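Local coordinates for protein aromatic-amino-acid:2-oxoglutarate transaminase (Candida albicans, PDB 6HND) that probably transfers amino groups between aromatic amino acids and 2-oxo acids such as 2-oxoglutarate, using pyridoxal 5'-phosphate as cofactor, at residues V160-G165 with R371-L376; T164-G169 with L334-F339; L170-D175 with N364-V369. One frame throughout, in Å; residues are numbered along the deposited sequence.

Contact 1: V160-G165 with R371-L376; sequences VFITTG and RGASGL. With PLP (pyridoxal-5'-phosphate), chain E.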
ATOM      1  N   VAL B 160      -2.453  17.876  -1.940  1.00 36.52           N
ATOM      2  CA  VAL B 160      -2.914  16.616  -1.321  1.00 37.33           C
ATOM      3  C   VAL B 160      -2.196  15.461  -2.031  1.00 36.37           C
ATOM      4  O   VAL B 160      -1.678  15.664  -3.128  1.00 36.77           O
ATOM      5  CB  VAL B 160      -4.456  16.520  -1.340  1.00 39.32           C
ATOM      6  CG1 VAL B 160      -5.070  17.560  -0.434  1.00 43.29           C
ATOM      7  CG2 VAL B 160      -5.061  16.666  -2.716  1.00 38.27           C
ATOM      8  N   PHE B 161      -2.216  14.287  -1.407  1.00 33.89           N
ATOM      9  CA  PHE B 161      -1.606  13.023  -1.881  1.00 34.00           C
ATOM     10  C   PHE B 161      -2.431  11.848  -1.340  1.00 33.61           C
ATOM     11  O   PHE B 161      -2.572  11.730  -0.113  1.00 34.88           O
ATOM     12  CB  PHE B 161      -0.168  12.949  -1.384  1.00 30.34           C
ATOM     13  CG  PHE B 161       0.652  11.874  -2.022  1.00 31.50           C
ATOM     14  CD1 PHE B 161       0.627  10.582  -1.529  1.00 32.59           C
ATOM     15  CD2 PHE B 161       1.482  12.165  -3.091  1.00 31.98           C
ATOM     16  CE1 PHE B 161       1.408   9.598  -2.108  1.00 32.93           C
ATOM     17  CE2 PHE B 161       2.275  11.185  -3.656  1.00 32.00           C
ATOM     18  CZ  PHE B 161       2.234   9.901  -3.160  1.00 34.35           C
ATOM     19  N   ILE B 162      -2.956  11.009  -2.225  1.00 32.56           N
ATOM     20  CA  ILE B 162      -3.777   9.838  -1.824  1.00 34.14           C
ATOM     21  C   ILE B 162      -2.848   8.831  -1.129  1.00 33.74           C
ATOM     22  O   ILE B 162      -1.787   8.498  -1.704  1.00 34.91           O
ATOM     23  CB  ILE B 162      -4.506   9.231  -3.031  1.00 33.65           C
ATOM     24  CG1 ILE B 162      -5.397  10.251  -3.736  1.00 34.21           C
ATOM     25  CG2 ILE B 162      -5.276   7.987  -2.607  1.00 37.15           C
ATOM     26  CD1 ILE B 162      -6.280  11.065  -2.793  1.00 33.02           C
ATOM     27  N   THR B 163      -3.257   8.370   0.060  1.00 31.48           N
ATOM     28  CA  THR B 163      -2.558   7.343   0.871  1.00 29.82           C
ATOM     29  C   THR B 163      -3.414   6.089   1.001  1.00 30.04           C
ATOM     30  O   THR B 163      -4.558   6.075   0.507  1.00 30.76           O
ATOM     31  CB  THR B 163      -2.251   7.874   2.266  1.00 29.29           C
ATOM     32  OG1 THR B 163      -3.524   8.031   2.902  1.00 30.38           O
ATOM     33  CG2 THR B 163      -1.484   9.182   2.231  1.00 32.11           C
ATOM     34  N   THR B 164      -2.890   5.088   1.695  1.00 30.61           N
ATOM     35  CA  THR B 164      -3.639   3.842   1.978  1.00 32.08           C
ATOM     36  C   THR B 164      -4.219   3.890   3.399  1.00 31.46           C
ATOM     37  O   THR B 164      -4.556   2.834   3.911  1.00 31.22           O
ATOM     38  CB  THR B 164      -2.770   2.626   1.647  1.00 32.44           C
ATOM     39  OG1 THR B 164      -1.524   2.624   2.357  1.00 31.84           O
ATOM     40  CG2 THR B 164      -2.487   2.578   0.159  1.00 32.48           C
ATOM     41  N   GLY B 165      -4.355   5.079   3.986  1.00 32.91           N
ATOM     42  CA  GLY B 165      -4.983   5.278   5.307  1.00 31.90           C
ATOM     43  C   GLY B 165      -4.170   6.179   6.207  1.00 29.90           C
ATOM     44  O   GLY B 165      -3.158   6.729   5.766  1.00 36.19           O
ATOM     45  N   ARG B 371       3.547   1.765  -3.662  1.00 35.75           N
ATOM     46  CA  ARG B 371       3.381   2.300  -5.051  1.00 41.21           C
ATOM     47  C   ARG B 371       1.894   2.432  -5.426  1.00 35.59           C
ATOM     48  O   ARG B 371       1.468   1.868  -6.439  1.00 34.39           O
ATOM     49  CB  ARG B 371       4.176   1.442  -6.040  1.00 39.86           C
ATOM     50  CG  ARG B 371       5.674   1.640  -5.890  1.00 45.10           C
ATOM     51  CD  ARG B 371       6.468   0.548  -6.573  1.00 48.97           C
ATOM     52  NE  ARG B 371       6.374   0.594  -8.041  1.00 51.97           N
ATOM     53  CZ  ARG B 371       7.042   1.436  -8.821  1.00 45.93           C
ATOM     54  NH1 ARG B 371       7.843   2.340  -8.287  1.00 48.33           N
ATOM     55  NH2 ARG B 371       6.883   1.394 -10.128  1.00 45.30           N
ATOM     56  N   GLY B 372       1.135   3.170  -4.621  1.00 35.87           N
ATOM     57  CA  GLY B 372      -0.236   3.578  -4.968  1.00 34.73           C
ATOM     58  C   GLY B 372      -1.286   2.892  -4.125  1.00 35.39           C
ATOM     59  O   GLY B 372      -1.177   1.649  -3.875  1.00 34.22           O
ATOM     60  N   ALA B 373      -2.272   3.679  -3.709  1.00 33.06           N
ATOM     61  CA  ALA B 373      -3.576   3.178  -3.238  1.00 34.09           C
ATOM     62  C   ALA B 373      -4.258   2.427  -4.379  1.00 30.95           C
ATOM     63  O   ALA B 373      -4.125   2.857  -5.527  1.00 30.13           O
ATOM     64  CB  ALA B 373      -4.432   4.312  -2.743  1.00 34.81           C
ATOM     65  N   SER B 374      -4.945   1.334  -4.058  1.00 30.48           N
ATOM     66  CA  SER B 374      -5.753   0.544  -5.030  1.00 32.23           C
ATOM     67  C   SER B 374      -6.604   1.468  -5.909  1.00 28.98           C
ATOM     68  O   SER B 374      -7.459   2.155  -5.377  1.00 29.49           O
ATOM     69  CB  SER B 374      -6.628  -0.450  -4.341  1.00 31.34           C
ATOM     70  OG  SER B 374      -7.207  -1.314  -5.292  1.00 30.82           O
ATOM     71  N   GLY B 375      -6.371   1.465  -7.214  1.00 30.18           N
ATOM     72  CA  GLY B 375      -7.162   2.245  -8.179  1.00 29.92           C
ATOM     73  C   GLY B 375      -8.617   1.833  -8.152  1.00 31.57           C
ATOM     74  O   GLY B 375      -9.481   2.719  -8.303  1.00 32.68           O
ATOM     75  N   LEU B 376      -8.895   0.541  -7.976  1.00 31.35           N
ATOM     76  CA  LEU B 376     -10.293   0.020  -7.968  1.00 34.62           C
ATOM     77  C   LEU B 376     -11.000   0.678  -6.788  1.00 34.15           C
ATOM     78  O   LEU B 376     -12.164   1.023  -6.923  1.00 38.11           O
ATOM     79  CB  LEU B 376     -10.303  -1.516  -7.860  1.00 33.00           C
ATOM     80  CG  LEU B 376     -11.691  -2.158  -7.759  1.00 38.16           C
ATOM     81  CD1 LEU B 376     -12.638  -1.640  -8.837  1.00 37.06           C
ATOM     82  CD2 LEU B 376     -11.619  -3.678  -7.804  1.00 39.26           C
TER
HETATM   83  N1  PLP E 601      -4.472   7.422  14.139  1.00 39.90           N
HETATM   84  C2  PLP E 601      -5.429   7.387  15.057  1.00 44.47           C
HETATM   85  C2A PLP E 601      -5.372   8.414  16.135  1.00 44.21           C
HETATM   86  C3  PLP E 601      -6.478   6.429  14.980  1.00 47.94           C
HETATM   87  O3  PLP E 601      -7.452   6.424  15.940  1.00 45.93           O
HETATM   88  C4  PLP E 601      -6.487   5.486  13.919  1.00 50.37           C
HETATM   89  C4A PLP E 601      -7.630   4.553  13.784  1.00 56.35           C
HETATM   90  C5  PLP E 601      -5.458   5.568  12.956  1.00 46.85           C
HETATM   91  C6  PLP E 601      -4.488   6.527  13.128  1.00 45.98           C
HETATM   92  C5A PLP E 601      -5.294   4.574  11.836  1.00 42.50           C
HETATM   93  O4P PLP E 601      -6.218   4.727  10.726  1.00 42.56           O
HETATM   94  P   PLP E 601      -6.059   3.787   9.415  1.00 38.00           P
HETATM   95  O1P PLP E 601      -4.567   3.573   9.197  1.00 37.33           O
HETATM   96  O2P PLP E 601      -6.786   4.625   8.365  1.00 34.05           O
HETATM   97  O3P PLP E 601      -6.761   2.503   9.722  1.00 39.78           O
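The CB methyl of Ala373 overlaps the end of strand 158-163, set between the methyl branches of Ile162 and Thr164 with the backbone carbonyl of Thr163 beside them. Ala373 CB lies 3.8 Å from Ile162 CG2 and 3.7 Å from Thr163 O, while Thr164 CG2 comes in against the alanine backbone, 3.6 Å from Ala373 CA. Alanine suits the place because a single methyl is enough to meet this trio, and its CB points toward them.

The two beta-branched residues divide their branches between neighbours. In Ile162 a chi1 of -57° sets CG1 beside the backbone N and leaves CG2 anti to it, facing Ala373; the longer arm leads away, and the side chain also packs on Leu139 and Leu140 of helix 137-151. In Thr164 a chi1 of 57° puts OG1 between the backbone N and the carbonyl carbon, where it is hydrogen-bonded to Asn370 ND2; CG2 is then anti to the carbonyl carbon, beside the backbone N, and meets Ala373 CA.

Gly165, at the N-cap position of helix 166-177, has a positive phi that suits glycine, and its CA passes 3.6 Å from PLP O2P. The residues just before it pack on the linker between helices 356-369 and 375-388, next to the phosphate-binding turn of this aminotransferase. That linker lies at the dimer interface: Ser374, at the N-cap position of helix 375-388, is hydrogen-bonded through OG to Leu347 O and Thr377 OG1 of the second subunit.

Between 160-165 and 371-376 the contact is apolar and non-directional, resting on methyl groups and dispersion; the directional tie comes just before it, where Asn370 binds the hydroxyl of Thr164 to the same linker.

Contact 2: T164-G169 with L334-F339; sequences TGASDG and LRVETF. With PLP (pyridoxal-5'-phosphate), chain E.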
ATOM      1  N   THR B 164      -2.890   5.088   1.695  1.00 30.61           N
ATOM      2  CA  THR B 164      -3.639   3.842   1.978  1.00 32.08           C
ATOM      3  C   THR B 164      -4.219   3.890   3.399  1.00 31.46           C
ATOM      4  O   THR B 164      -4.556   2.834   3.911  1.00 31.22           O
ATOM      5  CB  THR B 164      -2.770   2.626   1.647  1.00 32.44           C
ATOM      6  OG1 THR B 164      -1.524   2.624   2.357  1.00 31.84           O
ATOM      7  CG2 THR B 164      -2.487   2.578   0.159  1.00 32.48           C
ATOM      8  N   GLY B 165      -4.355   5.079   3.986  1.00 32.91           N
ATOM      9  CA  GLY B 165      -4.983   5.278   5.307  1.00 31.90           C
ATOM     10  C   GLY B 165      -4.170   6.179   6.207  1.00 29.90           C
ATOM     11  O   GLY B 165      -3.158   6.729   5.766  1.00 36.19           O
ATOM     12  N   ALA B 166      -4.575   6.303   7.458  1.00 29.96           N
ATOM     13  CA  ALA B 166      -3.928   7.200   8.430  1.00 31.39           C
ATOM     14  C   ALA B 166      -2.498   6.728   8.735  1.00 32.71           C
ATOM     15  O   ALA B 166      -1.574   7.566   8.697  1.00 33.91           O
ATOM     16  CB  ALA B 166      -4.770   7.289   9.668  1.00 33.36           C
ATOM     17  N   SER B 167      -2.325   5.443   9.026  1.00 32.57           N
ATOM     18  CA  SER B 167      -1.028   4.815   9.368  1.00 33.18           C
ATOM     19  C   SER B 167      -0.041   4.964   8.200  1.00 36.88           C
ATOM     20  O   SER B 167       1.144   5.286   8.433  1.00 35.69           O
ATOM     21  CB  SER B 167      -1.246   3.380   9.775  1.00 36.46           C
ATOM     22  OG  SER B 167      -2.111   3.313  10.905  1.00 38.28           O
ATOM     23  N   ASP B 168      -0.516   4.801   6.968  1.00 35.04           N
ATOM     24  CA  ASP B 168       0.271   5.121   5.761  1.00 33.71           C
ATOM     25  C   ASP B 168       0.685   6.618   5.727  1.00 34.93           C
ATOM     26  O   ASP B 168       1.893   6.914   5.428  1.00 32.28           O
ATOM     27  CB  ASP B 168      -0.512   4.761   4.498  1.00 32.40           C
ATOM     28  CG  ASP B 168       0.403   4.841   3.296  1.00 32.22           C
ATOM     29  OD1 ASP B 168       1.518   4.293   3.409  1.00 30.03           O
ATOM     30  OD2 ASP B 168       0.016   5.481   2.284  1.00 33.03           O
ATOM     31  N   GLY B 169      -0.261   7.539   5.954  1.00 32.93           N
ATOM     32  CA  GLY B 169       0.019   8.989   6.064  1.00 33.28           C
ATOM     33  C   GLY B 169       1.057   9.310   7.141  1.00 32.76           C
ATOM     34  O   GLY B 169       1.973  10.094   6.874  1.00 30.18           O
ATOM     35  N   LEU B 334       1.787  19.093   8.455  1.00 33.06           N
ATOM     36  CA  LEU B 334       1.307  18.021   7.557  1.00 33.48           C
ATOM     37  C   LEU B 334       0.055  17.426   8.200  1.00 31.41           C
ATOM     38  O   LEU B 334       0.167  16.882   9.318  1.00 30.10           O
ATOM     39  CB  LEU B 334       2.423  16.977   7.407  1.00 33.01           C
ATOM     40  CG  LEU B 334       2.160  15.870   6.395  1.00 34.44           C
ATOM     41  CD1 LEU B 334       3.472  15.267   5.936  1.00 33.79           C
ATOM     42  CD2 LEU B 334       1.246  14.799   6.993  1.00 36.22           C
ATOM     43  N   ARG B 335      -1.089  17.518   7.533  1.00 31.47           N
ATOM     44  CA  ARG B 335      -2.361  16.946   8.070  1.00 32.94           C
ATOM     45  C   ARG B 335      -2.577  15.534   7.506  1.00 32.64           C
ATOM     46  O   ARG B 335      -2.543  15.364   6.259  1.00 28.89           O
ATOM     47  CB  ARG B 335      -3.573  17.818   7.744  1.00 29.14           C
ATOM     48  CG  ARG B 335      -4.881  17.183   8.185  1.00 31.37           C
ATOM     49  CD  ARG B 335      -6.085  18.008   7.782  1.00 34.98           C
ATOM     50  NE  ARG B 335      -7.372  17.452   8.190  1.00 34.86           N
ATOM     51  CZ  ARG B 335      -7.897  17.538   9.403  1.00 34.23           C
ATOM     52  NH1 ARG B 335      -7.229  18.120  10.382  1.00 33.62           N
ATOM     53  NH2 ARG B 335      -9.088  17.003   9.633  1.00 37.50           N
ATOM     54  N   VAL B 336      -2.796  14.560   8.387  1.00 31.84           N
ATOM     55  CA  VAL B 336      -3.156  13.174   7.978  1.00 33.11           C
ATOM     56  C   VAL B 336      -4.671  12.953   8.074  1.00 32.52           C
ATOM     57  O   VAL B 336      -5.243  13.110   9.178  1.00 33.37           O
ATOM     58  CB  VAL B 336      -2.385  12.165   8.845  1.00 35.11           C
ATOM     59  CG1 VAL B 336      -2.749  10.722   8.489  1.00 31.87           C
ATOM     60  CG2 VAL B 336      -0.898  12.417   8.701  1.00 36.30           C
ATOM     61  N   GLU B 337      -5.283  12.550   6.969  1.00 31.51           N
ATOM     62  CA  GLU B 337      -6.708  12.142   6.908  1.00 34.67           C
ATOM     63  C   GLU B 337      -6.809  10.664   6.515  1.00 36.36           C
ATOM     64  O   GLU B 337      -5.817  10.136   5.959  1.00 35.20           O
ATOM     65  CB  GLU B 337      -7.463  12.989   5.885  1.00 34.77           C
ATOM     66  CG  GLU B 337      -7.677  14.422   6.320  1.00 33.56           C
ATOM     67  CD  GLU B 337      -9.117  14.867   6.528  1.00 32.15           C
ATOM     68  OE1 GLU B 337     -10.055  14.024   6.516  1.00 33.48           O
ATOM     69  OE2 GLU B 337      -9.291  16.047   6.729  1.00 29.88           O
ATOM     70  N   THR B 338      -7.965  10.043   6.799  1.00 34.80           N
ATOM     71  CA  THR B 338      -8.319   8.660   6.381  1.00 32.56           C
ATOM     72  C   THR B 338      -9.823   8.581   6.058  1.00 30.98           C
ATOM     73  O   THR B 338     -10.614   9.401   6.605  1.00 27.25           O
ATOM     74  CB  THR B 338      -7.888   7.642   7.448  1.00 33.08           C
ATOM     75  OG1 THR B 338      -8.153   6.288   7.060  1.00 33.85           O
ATOM     76  CG2 THR B 338      -8.570   7.895   8.771  1.00 32.94           C
ATOM     77  N   PHE B 339     -10.204   7.587   5.255  1.00 29.17           N
ATOM     78  CA  PHE B 339     -11.616   7.221   4.997  1.00 35.38           C
ATOM     79  C   PHE B 339     -11.988   6.061   5.914  1.00 35.36           C
ATOM     80  O   PHE B 339     -13.107   5.575   5.785  1.00 38.22           O
ATOM     81  CB  PHE B 339     -11.863   6.887   3.524  1.00 35.59           C
ATOM     82  CG  PHE B 339     -11.677   8.054   2.586  1.00 37.19           C
ATOM     83  CD1 PHE B 339     -12.658   9.015   2.457  1.00 38.54           C
ATOM     84  CD2 PHE B 339     -10.511   8.197   1.851  1.00 36.83           C
ATOM     85  CE1 PHE B 339     -12.482  10.093   1.599  1.00 42.47           C
ATOM     86  CE2 PHE B 339     -10.329   9.285   1.016  1.00 39.76           C
ATOM     87  CZ  PHE B 339     -11.318  10.232   0.884  1.00 41.29           C
TER
HETATM   88  N1  PLP E 601      -4.472   7.422  14.139  1.00 39.90           N
HETATM   89  C2  PLP E 601      -5.429   7.387  15.057  1.00 44.47           C
HETATM   90  C2A PLP E 601      -5.372   8.414  16.135  1.00 44.21           C
HETATM   91  C3  PLP E 601      -6.478   6.429  14.980  1.00 47.94           C
HETATM   92  O3  PLP E 601      -7.452   6.424  15.940  1.00 45.93           O
HETATM   93  C4  PLP E 601      -6.487   5.486  13.919  1.00 50.37           C
HETATM   94  C4A PLP E 601      -7.630   4.553  13.784  1.00 56.35           C
HETATM   95  C5  PLP E 601      -5.458   5.568  12.956  1.00 46.85           C
HETATM   96  C6  PLP E 601      -4.488   6.527  13.128  1.00 45.98           C
HETATM   97  C5A PLP E 601      -5.294   4.574  11.836  1.00 42.50           C
HETATM   98  O4P PLP E 601      -6.218   4.727  10.726  1.00 42.56           O
HETATM   99  P   PLP E 601      -6.059   3.787   9.415  1.00 38.00           P
HETATM  100  O1P PLP E 601      -4.567   3.573   9.197  1.00 37.33           O
HETATM  101  O2P PLP E 601      -6.786   4.625   8.365  1.00 34.05           O
HETATM  102  O3P PLP E 601      -6.761   2.503   9.722  1.00 39.78           O
HETATM  103  O   HOH W   1      -3.354   9.528   5.076  1.00 33.81           O
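Val336 and Thr338 each have a branch anti to the backbone N, CG1 in the valine (chi1 178°) and OG1 in the threonine (chi1 -177°), and both side chains meet the first turn of helix 166-177. Val336 CG1 lies 3.4 Å from Ala166 O, while its CG2 rests against the backbone of Gly169. With only hydrogen on its CA, Gly169 lets the strand come this near the helix. Thr338 CB packs 3.6 Å from Ala166 N, and its hydroxyl donates a short bond of 2.5 Å from OG1 to PLP O2P.

This is the phosphate cup of the fold-type I PLP enzymes, in which a helix N-terminus and a neighbouring strand of the large-domain sheet hold the cofactor's phosphate. Ala166 N gives an almost straight bond to PLP O2P, 2.9 Å long at 176°. Ser167 grips PLP O1P twice, from its backbone N and from OG at 3.0 Å; the helix end would probably favour the phosphate's negative charge, alongside Arg348. A small methyl suits Ala166, whose CB sits 3.1 Å from PLP O4P.

Behind the cup a water lies between Gly165 O and Glu337 O, 2.7 Å from the latter. The 3.0 Å bond from Thr164 N to Asp168 OD2 spans the turn into the helix, meeting the oxygen on its anti side but 33° out of the carboxylate plane; the same oxygen has a salt bridge to Lys172 NZ.

Contact 3: L170-D175 with N364-V369; sequences LNKAAD and NYSDVV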
ATOM      1  N   LEU B 170       0.928   8.698   8.320  1.00 32.58           N
ATOM      2  CA  LEU B 170       1.843   8.886   9.479  1.00 31.35           C
ATOM      3  C   LEU B 170       3.258   8.371   9.175  1.00 31.46           C
ATOM      4  O   LEU B 170       4.239   8.980   9.639  1.00 33.82           O
ATOM      5  CB  LEU B 170       1.265   8.152  10.690  1.00 31.20           C
ATOM      6  CG  LEU B 170      -0.036   8.719  11.256  1.00 31.18           C
ATOM      7  CD1 LEU B 170      -0.547   7.810  12.359  1.00 29.86           C
ATOM      8  CD2 LEU B 170       0.163  10.144  11.750  1.00 31.27           C
ATOM      9  N   ASN B 171       3.380   7.272   8.450  1.00 32.42           N
ATOM     10  CA  ASN B 171       4.702   6.735   8.048  1.00 30.30           C
ATOM     11  C   ASN B 171       5.329   7.677   7.012  1.00 28.67           C
ATOM     12  O   ASN B 171       6.517   7.963   7.106  1.00 26.76           O
ATOM     13  CB  ASN B 171       4.599   5.305   7.539  1.00 29.52           C
ATOM     14  CG  ASN B 171       5.973   4.757   7.247  1.00 31.39           C
ATOM     15  OD1 ASN B 171       6.799   4.725   8.175  1.00 32.23           O
ATOM     16  ND2 ASN B 171       6.214   4.364   5.991  1.00 27.20           N
ATOM     17  N   LYS B 172       4.527   8.159   6.078  1.00 28.70           N
ATOM     18  CA  LYS B 172       4.950   9.155   5.077  1.00 28.64           C
ATOM     19  C   LYS B 172       5.475  10.407   5.799  1.00 32.25           C
ATOM     20  O   LYS B 172       6.506  10.948   5.384  1.00 33.27           O
ATOM     21  CB  LYS B 172       3.769   9.412   4.145  1.00 29.01           C
ATOM     22  CG  LYS B 172       3.505   8.311   3.115  1.00 30.17           C
ATOM     23  CD  LYS B 172       2.141   8.460   2.416  1.00 29.56           C
ATOM     24  CE  LYS B 172       2.127   7.851   1.033  1.00 32.29           C
ATOM     25  NZ  LYS B 172       2.366   6.377   1.031  1.00 34.09           N
ATOM     26  N   ALA B 173       4.795  10.857   6.852  1.00 32.55           N
ATOM     27  CA  ALA B 173       5.133  12.091   7.578  1.00 31.77           C
ATOM     28  C   ALA B 173       6.386  11.863   8.413  1.00 32.09           C
ATOM     29  O   ALA B 173       7.227  12.750   8.439  1.00 30.81           O
ATOM     30  CB  ALA B 173       3.994  12.486   8.477  1.00 35.44           C
ATOM     31  N   ALA B 174       6.468  10.758   9.147  1.00 29.95           N
ATOM     32  CA  ALA B 174       7.681  10.408   9.917  1.00 32.16           C
ATOM     33  C   ALA B 174       8.874  10.386   8.953  1.00 31.34           C
ATOM     34  O   ALA B 174       9.888  11.031   9.245  1.00 31.96           O
ATOM     35  CB  ALA B 174       7.509   9.085  10.608  1.00 34.21           C
ATOM     36  N   ASP B 175       8.720   9.767   7.783  1.00 34.46           N
ATOM     37  CA  ASP B 175       9.827   9.675   6.791  1.00 32.06           C
ATOM     38  C   ASP B 175      10.236  11.077   6.316  1.00 31.25           C
ATOM     39  O   ASP B 175      11.440  11.343   6.278  1.00 36.58           O
ATOM     40  CB  ASP B 175       9.455   8.817   5.593  1.00 32.99           C
ATOM     41  CG  ASP B 175      10.547   8.805   4.546  1.00 35.06           C
ATOM     42  OD1 ASP B 175      11.579   8.128   4.798  1.00 33.23           O
ATOM     43  OD2 ASP B 175      10.374   9.516   3.534  1.00 31.01           O
ATOM     44  N   ASN B 364       8.279  10.563  -3.782  1.00 35.17           N
ATOM     45  CA  ASN B 364       9.500   9.781  -4.096  1.00 32.88           C
ATOM     46  C   ASN B 364       9.598   8.615  -3.109  1.00 37.73           C
ATOM     47  O   ASN B 364      10.078   7.539  -3.550  1.00 40.91           O
ATOM     48  CB  ASN B 364      10.758  10.650  -4.175  1.00 37.06           C
ATOM     49  CG  ASN B 364      10.740  11.677  -5.305  1.00 38.58           C
ATOM     50  OD1 ASN B 364      10.135  11.460  -6.352  1.00 34.61           O
ATOM     51  ND2 ASN B 364      11.386  12.818  -5.089  1.00 34.53           N
ATOM     52  N   TYR B 365       9.176   8.789  -1.836  1.00 37.73           N
ATOM     53  CA  TYR B 365       9.148   7.701  -0.808  1.00 33.00           C
ATOM     54  C   TYR B 365       8.139   6.621  -1.219  1.00 32.65           C
ATOM     55  O   TYR B 365       8.450   5.425  -1.119  1.00 33.81           O
ATOM     56  CB  TYR B 365       8.732   8.217   0.572  1.00 35.62           C
ATOM     57  CG  TYR B 365       8.777   7.204   1.697  1.00 31.52           C
ATOM     58  CD1 TYR B 365       9.825   6.308   1.816  1.00 31.35           C
ATOM     59  CD2 TYR B 365       7.790   7.162   2.664  1.00 30.92           C
ATOM     60  CE1 TYR B 365       9.912   5.425   2.876  1.00 31.65           C
ATOM     61  CE2 TYR B 365       7.851   6.277   3.725  1.00 29.40           C
ATOM     62  CZ  TYR B 365       8.929   5.419   3.848  1.00 31.18           C
ATOM     63  OH  TYR B 365       9.006   4.533   4.880  1.00 30.11           O
ATOM     64  N   SER B 366       6.943   7.030  -1.644  1.00 32.12           N
ATOM     65  CA  SER B 366       5.851   6.103  -2.020  1.00 30.84           C
ATOM     66  C   SER B 366       6.337   5.211  -3.162  1.00 31.79           C
ATOM     67  O   SER B 366       6.011   3.995  -3.170  1.00 30.93           O
ATOM     68  CB  SER B 366       4.637   6.870  -2.387  1.00 29.85           C
ATOM     69  OG  SER B 366       4.277   7.712  -1.316  1.00 33.53           O
ATOM     70  N   ASP B 367       7.103   5.799  -4.082  1.00 30.85           N
ATOM     71  CA  ASP B 367       7.663   5.097  -5.255  1.00 32.79           C
ATOM     72  C   ASP B 367       8.542   3.926  -4.783  1.00 33.12           C
ATOM     73  O   ASP B 367       8.721   2.989  -5.549  1.00 33.86           O
ATOM     74  CB  ASP B 367       8.441   6.068  -6.135  1.00 37.59           C
ATOM     75  CG  ASP B 367       7.615   6.867  -7.139  1.00 41.43           C
ATOM     76  OD1 ASP B 367       6.446   6.478  -7.437  1.00 41.40           O
ATOM     77  OD2 ASP B 367       8.165   7.888  -7.618  1.00 48.80           O
ATOM     78  N   VAL B 368       9.085   3.971  -3.565  1.00 32.66           N
ATOM     79  CA  VAL B 368       9.910   2.860  -3.024  1.00 32.11           C
ATOM     80  C   VAL B 368       9.030   1.823  -2.314  1.00 33.36           C
ATOM     81  O   VAL B 368       9.078   0.627  -2.717  1.00 36.31           O
ATOM     82  CB  VAL B 368      11.009   3.403  -2.104  1.00 33.14           C
ATOM     83  CG1 VAL B 368      11.888   2.276  -1.587  1.00 30.81           C
ATOM     84  CG2 VAL B 368      11.838   4.472  -2.804  1.00 33.01           C
ATOM     85  N   VAL B 369       8.249   2.240  -1.314  1.00 30.58           N
ATOM     86  CA  VAL B 369       7.695   1.331  -0.275  1.00 29.80           C
ATOM     87  C   VAL B 369       6.179   1.131  -0.401  1.00 33.12           C
ATOM     88  O   VAL B 369       5.688   0.176   0.238  1.00 34.03           O
ATOM     89  CB  VAL B 369       8.042   1.821   1.144  1.00 31.78           C
ATOM     90  CG1 VAL B 369       9.527   2.125   1.312  1.00 30.87           C
ATOM     91  CG2 VAL B 369       7.188   3.005   1.573  1.00 30.98           C
TER
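Asn171 ND2 donates to Tyr365 OH across 3.0 Å, a hydrogen bond that joins the two helices. The N-H...O angle is 144°, and the phenol oxygen lies tilted from the amide plane rather than in it. Both helices belong to the PLP-binding large domain of the aminotransferase fold, and their segments run 10.9 Å apart at closest approach with their directions 120° apart. Tyr365 is long enough to span that gap: chi1 sets CG anti to the backbone N, and from there the ring extends to the flank of helix 166-177.

Asp175 lies over one face of the ring. Its carboxylate is nearly parallel to the phenol, the planes 9° apart, and Asp175 CG stands 3.5 Å above the centre of the Tyr365 ring. Its CB methylene makes a CH-pi contact, 3.8 Å from the centroid of the same ring. A carboxylate over a pi face would be expected to be unfavourable alone, but Asp175 OD1 forms salt bridges with Arg15 and Arg11, which probably offset its charge. On the opposite face Val369 CG2 sits 3.7 Å above the plane of the Tyr365 ring, toward the rim; Val369 of the second subunit also packs on Tyr365, so this tyrosine reaches the dimer interface.

Lys172 passes the edge of the Tyr365 ring, its CA near the ring plane, and reaches on to Ser366. A lysine serves well because its methylenes can line the helix interface while its charge goes to Asp168 OD2 in a salt bridge; the chain bends at its last torsion to place NZ. Ser366 OG is hydrogen-bonded to Val362 O of its own helix, and against this small hydroxyl Lys172 CE packs at 3.2 Å from Ser366 OG.

How the contacts relate
Along the chain, 160-165, 164-169 and 170-175 follow one another as strand 158-163, the turn at Thr164 and Gly165, and helix 166-177; their partners come later in the order 334-339, 364-369 and 371-376. Contacts 1 and 2 share that turn and lie 10 Å apart between centres, while contact 3 lies 12 Å from each. Strands 158-163 and 333-338 belong to one mixed sheet, with strand 350-355 between them. Helix 166-177 meets that sheet through contact 2 and helix 356-369 through contact 3. Phe161 and Lys172 link contacts 1 and 3. One strand-turn-helix unit thus connects the cofactor phosphate with the dimer interface.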